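Local coordinates for protein 2-dehydropantoate 2-reductase (Enterococcus faecium, PDB 3WFI) that acts as an NAD-dependent D-mandelate dehydrogenase, interconverting D-mandelate and benzoylformate, and belongs to the ketopantoate reductase family, at residues G192-L197 against E246-P251; C198-V203 against D296-L301; Q263-N268 against H303-S308. All coordinates share one frame; numbering follows the deposited sequence.

Interaction 1 of 3, residues G192-L197 against E246-P251; sequences GTMNGL and ESCFDP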
loop_
_atom_site.group_PDB
_atom_site.type_symbol
_atom_site.label_atom_id
_atom_site.label_comp_id
_atom_site.label_asym_id
_atom_site.label_seq_id
_atom_site.Cartn_x
_atom_site.Cartn_y
_atom_site.Cartn_z
ATOM N N GLY B 192 -12.913 5.251 2.415
ATOM C CA GLY B 192 -11.504 5.044 2.698
ATOM C C GLY B 192 -10.997 3.619 2.548
ATOM O O GLY B 192 -9.815 3.362 2.787
ATOM N N THR B 193 -11.877 2.692 2.155
ATOM C CA THR B 193 -11.507 1.298 1.965
ATOM C C THR B 193 -11.747 0.849 0.535
ATOM O O THR B 193 -10.812 0.468 -0.149
ATOM C CB THR B 193 -12.234 0.359 2.947
ATOM O OG1 THR B 193 -13.649 0.602 2.925
ATOM C CG2 THR B 193 -11.717 0.580 4.350
ATOM N N MET B 194 -13.000 0.905 0.084
ATOM C CA MET B 194 -13.353 0.389 -1.236
ATOM C C MET B 194 -12.630 1.134 -2.350
ATOM O O MET B 194 -12.063 0.508 -3.253
ATOM C CB MET B 194 -14.875 0.481 -1.457
ATOM C CG MET B 194 -15.711 -0.369 -0.516
ATOM S SD MET B 194 -15.301 -2.137 -0.541
ATOM C CE MET B 194 -14.375 -2.271 0.998
ATOM N N ASN B 195 -12.619 2.463 -2.259
ATOM C CA ASN B 195 -12.044 3.313 -3.298
ATOM C C ASN B 195 -10.555 3.044 -3.552
ATOM O O ASN B 195 -10.176 2.647 -4.656
ATOM C CB ASN B 195 -12.250 4.788 -2.965
ATOM C CG ASN B 195 -13.617 5.301 -3.390
ATOM O OD1 ASN B 195 -14.092 5.013 -4.505
ATOM N ND2 ASN B 195 -14.253 6.067 -2.515
ATOM N N GLY B 196 -9.718 3.298 -2.546
ATOM C CA GLY B 196 -8.270 3.098 -2.672
ATOM C C GLY B 196 -7.842 1.688 -3.011
ATOM O O GLY B 196 -6.995 1.492 -3.896
ATOM N N LEU B 197 -8.416 0.702 -2.320
ATOM C CA LEU B 197 -8.039 -0.703 -2.526
ATOM C C LEU B 197 -8.397 -1.194 -3.912
ATOM O O LEU B 197 -7.590 -1.864 -4.563
ATOM C CB LEU B 197 -8.671 -1.612 -1.454
ATOM C CG LEU B 197 -8.202 -1.362 -0.025
ATOM C CD1 LEU B 197 -9.017 -2.175 0.961
ATOM C CD2 LEU B 197 -6.702 -1.634 0.154
ATOM N N GLU B 246 -17.813 -4.120 4.207
ATOM C CA GLU B 246 -17.764 -5.416 3.541
ATOM C C GLU B 246 -19.056 -5.811 2.821
ATOM O O GLU B 246 -19.035 -6.679 1.941
ATOM C CB GLU B 246 -17.308 -6.499 4.529
ATOM C CG GLU B 246 -15.864 -6.265 4.973
ATOM C CD GLU B 246 -15.329 -7.334 5.892
ATOM O OE1 GLU B 246 -16.102 -8.162 6.394
ATOM O OE2 GLU B 246 -14.113 -7.325 6.141
ATOM N N SER B 247 -20.164 -5.168 3.168
ATOM C CA SER B 247 -21.416 -5.348 2.432
ATOM C C SER B 247 -21.305 -4.902 0.964
ATOM O O SER B 247 -22.071 -5.361 0.110
ATOM C CB SER B 247 -22.564 -4.601 3.132
ATOM O OG SER B 247 -22.475 -3.199 2.948
ATOM N N CYS B 248 -20.334 -4.038 0.666
ATOM C CA CYS B 248 -20.042 -3.655 -0.721
ATOM C C CYS B 248 -19.514 -4.790 -1.593
ATOM O O CYS B 248 -19.531 -4.687 -2.825
ATOM C CB CYS B 248 -19.026 -2.522 -0.748
ATOM S SG CYS B 248 -19.599 -1.008 0.039
ATOM N N PHE B 249 -19.018 -5.855 -0.962
ATOM C CA PHE B 249 -18.497 -7.014 -1.689
ATOM C C PHE B 249 -19.579 -7.856 -2.373
ATOM O O PHE B 249 -19.251 -8.717 -3.189
ATOM C CB PHE B 249 -17.745 -7.976 -0.762
ATOM C CG PHE B 249 -16.546 -7.386 -0.064
ATOM C CD1 PHE B 249 -15.824 -6.318 -0.597
ATOM C CD2 PHE B 249 -16.096 -7.970 1.125
ATOM C CE1 PHE B 249 -14.706 -5.819 0.071
ATOM C CE2 PHE B 249 -14.985 -7.473 1.796
ATOM C CZ PHE B 249 -14.285 -6.399 1.264
ATOM N N ASP B 250 -20.845 -7.660 -2.010
ATOM C CA ASP B 250 -21.902 -8.569 -2.489
ATOM C C ASP B 250 -22.121 -8.354 -3.983
ATOM O O ASP B 250 -22.580 -7.295 -4.379
ATOM C CB ASP B 250 -23.197 -8.342 -1.703
ATOM C CG ASP B 250 -24.221 -9.463 -1.905
ATOM O OD1 ASP B 250 -25.062 -9.676 -1.008
ATOM O OD2 ASP B 250 -24.194 -10.123 -2.961
ATOM N N PRO B 251 -21.806 -9.359 -4.823
ATOM C CA PRO B 251 -22.034 -9.172 -6.269
ATOM C C PRO B 251 -23.510 -9.018 -6.682
ATOM O O PRO B 251 -23.791 -8.454 -7.744
ATOM C CB PRO B 251 -21.451 -10.441 -6.884
ATOM C CG PRO B 251 -21.503 -11.459 -5.804
ATOM C CD PRO B 251 -21.360 -10.726 -4.509
#
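M194 brings the end of its thioether chain obliquely up to the F249 ring, with its sulfur against C248, so that one side chain joins the start of helix 194-201 to the turn that follows helix 238-246. The methionine runs at about a right angle to the phenylalanine. Its methyl CE reaches F249 CE1 at 3.7 Å, close to the corner of the ring nearest the helix. The sulfur takes part as well: M194 SD lies 4.9 Å from the centroid of the F249 ring and 61° off the ring normal, an oblique Met-aromatic contact. Further back, M194 SD touches C248 CB at 3.8 Å, and M194 CG also meets the SG of that cysteine. Bends at chi2 (-57°) and chi3 (104°) carry CE round from the cysteine to the ring. One face of the F249 ring is covered from within its own turn by E246 CA, 3.8 Å above the plane and offset toward the rim. M205 of helix 205-209 touches both M194 and C248. With no hydrogen bond between the segments, the two parts of the helical C-terminal domain are joined here by dispersion and a sulfur-aromatic attraction, to which both SD and CE contribute.

Interaction 2 of 3, residues C198-V203 against D296-L301; sequences CTILDV and DFLTEL
I200 and L301 form the close part of this contact, where the last turn of helix 194-201 meets helix 293-308. The isoleucine points toward the other helix, and its terminal methyl does the touching. I200 CD1 lies 3.7 Å from L301 CB, the two side chains crossing at about a right angle. The same methyl also comes within 3.4 Å of L301 O, so it is packed against backbone as well as side chain. Its place follows from the torsions: I200 CG1 stands anti to the carbonyl carbon (chi1 -66°), and the turn at chi2 (-67°) brings CD1 against L301.

The fit slackens toward L298. Here I200 CG1 and L298 CD1 are 4.1 Å apart, and the two side chains slide past one another in opposite directions. The leucine reaches this position by holding CG anti to its backbone N, which brings the branch nearer than its CB would suggest. Within its own helix, L301 CD1 sits 3.8 Å above one face of the F297 ring, offset toward the rim.

Toward the outer side polar residues join in. D202, exposed just past the end of helix 194-201, takes up positive phi and bonds through OD1 to the hydroxyl of Y262. On the other helix E300 forms a salt bridge with K216 of the second subunit, while I200 packs on I200 of that same subunit. The charged E300 may lend direction to the association of the subunits. The hydrocarbon patch, held by shape and the exclusion of water, is therefore shared: through I200 the same apolar surface serves both the packing of two helices within the chain and the dimer interface.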
loop_
_atom_site.group_PDB
_atom_site.type_symbol
_atom_site.label_atom_id
_atom_site.label_comp_id
_atom_site.label_asym_id
_atom_site.label_seq_id
_atom_site.Cartn_x
_atom_site.Cartn_y
_atom_site.Cartn_z
ATOM N N CYS B 198 -9.594 -0.844 -4.397
ATOM C CA CYS B 198 -10.003 -1.275 -5.750
ATOM C C CYS B 198 -9.160 -0.590 -6.810
ATOM O O CYS B 198 -8.779 -1.210 -7.808
ATOM C CB CYS B 198 -11.471 -0.958 -6.009
ATOM S SG CYS B 198 -12.590 -2.011 -5.102
ATOM N N THR B 199 -8.870 0.690 -6.577
ATOM C CA THR B 199 -8.057 1.476 -7.492
ATOM C C THR B 199 -6.648 0.906 -7.620
ATOM O O THR B 199 -6.152 0.710 -8.734
ATOM C CB THR B 199 -7.996 2.945 -7.043
ATOM O OG1 THR B 199 -9.316 3.502 -7.100
ATOM C CG2 THR B 199 -7.085 3.747 -7.951
ATOM N N ILE B 200 -6.035 0.569 -6.495
ATOM C CA ILE B 200 -4.674 0.028 -6.513
ATOM C C ILE B 200 -4.604 -1.422 -7.011
ATOM O O ILE B 200 -3.703 -1.765 -7.764
ATOM C CB ILE B 200 -4.001 0.131 -5.123
ATOM C CG1 ILE B 200 -3.805 1.590 -4.761
ATOM C CG2 ILE B 200 -2.646 -0.548 -5.112
ATOM C CD1 ILE B 200 -2.814 2.298 -5.642
ATOM N N LEU B 201 -5.539 -2.259 -6.593
ATOM C CA LEU B 201 -5.509 -3.687 -6.975
ATOM C C LEU B 201 -6.122 -3.980 -8.346
ATOM O O LEU B 201 -5.957 -5.087 -8.874
ATOM C CB LEU B 201 -6.185 -4.534 -5.901
ATOM C CG LEU B 201 -5.446 -4.583 -4.566
ATOM C CD1 LEU B 201 -6.334 -5.115 -3.448
ATOM C CD2 LEU B 201 -4.181 -5.423 -4.699
ATOM N N ASP B 202 -6.803 -2.992 -8.921
ATOM C CA ASP B 202 -7.477 -3.125 -10.218
ATOM C C ASP B 202 -8.569 -4.188 -10.175
ATOM O O ASP B 202 -8.543 -5.167 -10.932
ATOM C CB ASP B 202 -6.479 -3.403 -11.353
ATOM C CG ASP B 202 -7.109 -3.226 -12.736
ATOM O OD1 ASP B 202 -8.132 -2.524 -12.846
ATOM O OD2 ASP B 202 -6.595 -3.798 -13.713
ATOM N N VAL B 203 -9.534 -3.983 -9.287
ATOM C CA VAL B 203 -10.605 -4.944 -9.060
ATOM C C VAL B 203 -11.885 -4.188 -8.786
ATOM O O VAL B 203 -11.848 -3.053 -8.318
ATOM C CB VAL B 203 -10.287 -5.881 -7.854
ATOM C CG1 VAL B 203 -9.173 -6.855 -8.196
ATOM C CG2 VAL B 203 -9.920 -5.094 -6.596
ATOM N N ASP B 296 -1.816 6.460 5.461
ATOM C CA ASP B 296 -0.603 7.075 4.867
ATOM C C ASP B 296 -0.183 6.325 3.583
ATOM O O ASP B 296 0.001 6.920 2.521
ATOM C CB ASP B 296 0.559 7.049 5.856
ATOM C CG ASP B 296 0.312 7.893 7.122
ATOM O OD1 ASP B 296 -0.740 8.576 7.260
ATOM O OD2 ASP B 296 1.182 7.834 8.017
ATOM N N PHE B 297 -0.032 5.013 3.709
ATOM C CA PHE B 297 0.473 4.147 2.620
ATOM C C PHE B 297 -0.500 4.081 1.441
ATOM O O PHE B 297 -0.086 4.189 0.286
ATOM C CB PHE B 297 0.742 2.744 3.173
ATOM C CG PHE B 297 1.674 1.886 2.341
ATOM C CD1 PHE B 297 1.878 0.565 2.708
ATOM C CD2 PHE B 297 2.377 2.378 1.240
ATOM C CE1 PHE B 297 2.722 -0.254 1.995
ATOM C CE2 PHE B 297 3.220 1.554 0.519
ATOM C CZ PHE B 297 3.396 0.236 0.890
ATOM N N LEU B 298 -1.784 3.914 1.729
ATOM C CA LEU B 298 -2.787 3.856 0.681
ATOM C C LEU B 298 -2.810 5.177 -0.095
ATOM O O LEU B 298 -2.916 5.183 -1.319
ATOM C CB LEU B 298 -4.172 3.532 1.253
ATOM C CG LEU B 298 -5.261 3.211 0.223
ATOM C CD1 LEU B 298 -4.796 2.173 -0.790
ATOM C CD2 LEU B 298 -6.528 2.731 0.906
ATOM N N THR B 299 -2.707 6.296 0.631
ATOM C CA THR B 299 -2.664 7.595 -0.004
ATOM C C THR B 299 -1.431 7.706 -0.897
ATOM O O THR B 299 -1.513 8.126 -2.057
ATOM C CB THR B 299 -2.688 8.717 1.052
ATOM O OG1 THR B 299 -3.918 8.631 1.790
ATOM C CG2 THR B 299 -2.584 10.081 0.410
ATOM N N GLU B 300 -0.284 7.318 -0.354
ATOM C CA GLU B 300 0.956 7.328 -1.114
ATOM C C GLU B 300 0.853 6.438 -2.371
ATOM O O GLU B 300 1.327 6.817 -3.442
ATOM C CB GLU B 300 2.103 6.883 -0.214
ATOM C CG GLU B 300 2.509 7.958 0.790
ATOM C CD GLU B 300 3.070 7.393 2.067
ATOM O OE1 GLU B 300 3.429 6.190 2.093
ATOM O OE2 GLU B 300 3.127 8.154 3.052
ATOM N N LEU B 301 0.243 5.259 -2.229
ATOM C CA LEU B 301 0.111 4.343 -3.358
ATOM C C LEU B 301 -0.807 4.879 -4.458
ATOM O O LEU B 301 -0.487 4.764 -5.657
ATOM C CB LEU B 301 -0.409 2.988 -2.886
ATOM C CG LEU B 301 0.602 2.131 -2.147
ATOM C CD1 LEU B 301 -0.113 1.006 -1.396
ATOM C CD2 LEU B 301 1.638 1.586 -3.117
#

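Interaction 3 of 3, residues Q263-N268 against H303-S308; sequences QDLIKN and HAKEDS
L265, within a wide pi-type turn, packs on the aliphatic part of a buried glutamate, E306. The widened turn is marked by the bond from N268 N to Q263 O (2.9 Å). Both methyls of the leucine straddle E306 CG: CD1 approaches it to 3.7 Å and CD2 to almost the same distance, the side chains crossing at about a right angle. L265 CD2 also meets K305 CG at 3.9 Å. The lysine then bends at chi2 (67°), and its CE passes I266 CD1 at 4.2 Å. Helices 263-267 and 303-308 run in broadly the same direction, but their axes come no closer than 10.5 Å, a gap that these long side chains bridge.

The polar ends point to other partners. H303 ND1 gives E306 OE1 a hydrogen bond of 2.7 Å, nearly straight at 167°. The carboxylate oxygen lies in the plane of the imidazole, while the donor comes from above the carboxylate plane, 35° out of it. T272 binds E306 OE2, and D275 takes H303 NE2. The contact lies beside the NAD(+)-binding residues R270, which forms a salt bridge with D264, and E273. With both carboxylate oxygens bonded, the buried glutamate probably remains ionised. Methylene groups thus carry the contact, while the polar ends of E306 and K305 are hydrogen-bonded to H303, T272 and L201 O of the second subunit.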
loop_
_atom_site.group_PDB
_atom_site.type_symbol
_atom_site.label_atom_id
_atom_site.label_comp_id
_atom_site.label_asym_id
_atom_site.label_seq_id
_atom_site.Cartn_x
_atom_site.Cartn_y
_atom_site.Cartn_z
ATOM N N GLN B 263 -13.195 4.866 -11.099
ATOM C CA GLN B 263 -13.731 5.579 -12.266
ATOM C C GLN B 263 -12.935 6.846 -12.545
ATOM O O GLN B 263 -12.574 7.111 -13.682
ATOM C CB GLN B 263 -15.214 5.918 -12.063
ATOM C CG GLN B 263 -16.069 4.679 -11.894
ATOM C CD GLN B 263 -17.547 4.962 -11.819
ATOM O OE1 GLN B 263 -17.983 6.116 -11.777
ATOM N NE2 GLN B 263 -18.335 3.896 -11.803
ATOM N N ASP B 264 -12.643 7.619 -11.505
ATOM C CA ASP B 264 -11.857 8.842 -11.665
ATOM C C ASP B 264 -10.485 8.561 -12.284
ATOM O O ASP B 264 -10.111 9.148 -13.294
ATOM C CB ASP B 264 -11.650 9.541 -10.320
ATOM C CG ASP B 264 -12.920 10.200 -9.783
ATOM O OD1 ASP B 264 -13.900 10.374 -10.555
ATOM O OD2 ASP B 264 -12.910 10.573 -8.580
ATOM N N LEU B 265 -9.745 7.638 -11.690
ATOM C CA LEU B 265 -8.355 7.442 -12.071
ATOM C C LEU B 265 -8.187 6.508 -13.265
ATOM O O LEU B 265 -7.619 6.897 -14.277
ATOM C CB LEU B 265 -7.540 6.910 -10.889
ATOM C CG LEU B 265 -6.030 6.745 -11.131
ATOM C CD1 LEU B 265 -5.432 7.986 -11.762
ATOM C CD2 LEU B 265 -5.316 6.417 -9.826
ATOM N N ILE B 266 -8.669 5.281 -13.125
ATOM C CA ILE B 266 -8.386 4.228 -14.102
ATOM C C ILE B 266 -9.132 4.486 -15.412
ATOM O O ILE B 266 -8.560 4.323 -16.495
ATOM C CB ILE B 266 -8.752 2.837 -13.561
ATOM C CG1 ILE B 266 -8.044 2.557 -12.227
ATOM C CG2 ILE B 266 -8.433 1.751 -14.590
ATOM C CD1 ILE B 266 -6.538 2.697 -12.257
ATOM N N LYS B 267 -10.386 4.927 -15.307
ATOM C CA LYS B 267 -11.220 5.195 -16.486
ATOM C C LYS B 267 -11.075 6.608 -17.039
ATOM O O LYS B 267 -10.865 6.787 -18.242
ATOM C CB LYS B 267 -12.698 4.972 -16.167
ATOM C CG LYS B 267 -13.104 3.539 -15.913
ATOM C CD LYS B 267 -14.627 3.410 -16.082
ATOM C CE LYS B 267 -15.199 4.094 -17.336
ATOM N NZ LYS B 267 -16.656 3.838 -17.539
ATOM N N ASN B 268 -11.243 7.610 -16.181
ATOM C CA ASN B 268 -11.292 9.005 -16.631
ATOM C C ASN B 268 -9.927 9.704 -16.632
ATOM O O ASN B 268 -9.821 10.855 -17.069
ATOM C CB ASN B 268 -12.274 9.804 -15.773
ATOM C CG ASN B 268 -13.696 9.277 -15.860
ATOM O OD1 ASN B 268 -13.966 8.290 -16.522
ATOM N ND2 ASN B 268 -14.613 9.949 -15.183
ATOM N N HIS B 303 -1.445 8.022 -5.076
ATOM C CA HIS B 303 -0.700 9.087 -5.751
ATOM C C HIS B 303 0.344 8.548 -6.724
ATOM O O HIS B 303 0.508 9.088 -7.826
ATOM C CB HIS B 303 -0.065 10.040 -4.723
ATOM C CG HIS B 303 -1.028 10.986 -4.093
ATOM N ND1 HIS B 303 -2.014 11.653 -4.801
ATOM C CD2 HIS B 303 -1.152 11.393 -2.809
ATOM C CE1 HIS B 303 -2.701 12.414 -3.973
ATOM N NE2 HIS B 303 -2.196 12.277 -2.763
ATOM N N ALA B 304 1.071 7.507 -6.314
ATOM C CA ALA B 304 2.040 6.866 -7.193
ATOM C C ALA B 304 1.363 6.297 -8.452
ATOM O O ALA B 304 1.927 6.356 -9.554
ATOM C CB ALA B 304 2.799 5.771 -6.457
ATOM N N LYS B 305 0.154 5.764 -8.283
ATOM C CA LYS B 305 -0.578 5.185 -9.416
ATOM C C LYS B 305 -1.036 6.303 -10.367
ATOM O O LYS B 305 -0.901 6.170 -11.585
ATOM C CB LYS B 305 -1.783 4.382 -8.936
ATOM C CG LYS B 305 -2.537 3.625 -10.044
ATOM C CD LYS B 305 -1.717 2.494 -10.648
ATOM C CE LYS B 305 -2.531 1.705 -11.666
ATOM N NZ LYS B 305 -1.782 0.540 -12.185
ATOM N N GLU B 306 -1.548 7.394 -9.797
ATOM C CA GLU B 306 -1.831 8.626 -10.555
ATOM C C GLU B 306 -0.604 9.027 -11.376
ATOM O O GLU B 306 -0.682 9.222 -12.583
ATOM C CB GLU B 306 -2.228 9.782 -9.619
ATOM C CG GLU B 306 -3.596 9.653 -8.964
ATOM C CD GLU B 306 -3.809 10.658 -7.842
ATOM O OE1 GLU B 306 -2.813 11.251 -7.382
ATOM O OE2 GLU B 306 -4.975 10.871 -7.439
ATOM N N ASP B 307 0.533 9.132 -10.705
ATOM C CA ASP B 307 1.762 9.552 -11.346
ATOM C C ASP B 307 2.147 8.601 -12.480
ATOM O O ASP B 307 2.514 9.048 -13.553
ATOM C CB ASP B 307 2.899 9.655 -10.333
ATOM C CG ASP B 307 2.673 10.759 -9.293
ATOM O OD1 ASP B 307 1.881 11.686 -9.545
ATOM O OD2 ASP B 307 3.328 10.721 -8.231
ATOM N N SER B 308 2.025 7.302 -12.240
ATOM C CA SER B 308 2.401 6.302 -13.233
ATOM C C SER B 308 1.529 6.357 -14.491
ATOM O O SER B 308 1.965 5.923 -15.557
ATOM C CB SER B 308 2.366 4.891 -12.629
ATOM O OG SER B 308 1.054 4.370 -12.546
#

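How the interactions relate
All three interactions lie in the helical C-terminal domain. Interactions 1 and 2 share helix 194-201, and interactions 2 and 3 share helix 293-308, so these helices form a chain of neighbours. Interaction 2 is the most buried, and its side-chain contacts are all aliphatic; interactions 1 and 3 are partly buried, the former using sulfur and an aromatic ring, the latter the methylenes of charged residues. Direct packing links them: G196 C meets L298 CD1 at 3.8 Å between interactions 1 and 2, and T199 CG2 meets L265 CD2 at 3.7 Å between interactions 2 and 3. Interactions 1 and 3 do not touch. Both contacts on helix 293-308 touch the second subunit, interaction 2 through more residues.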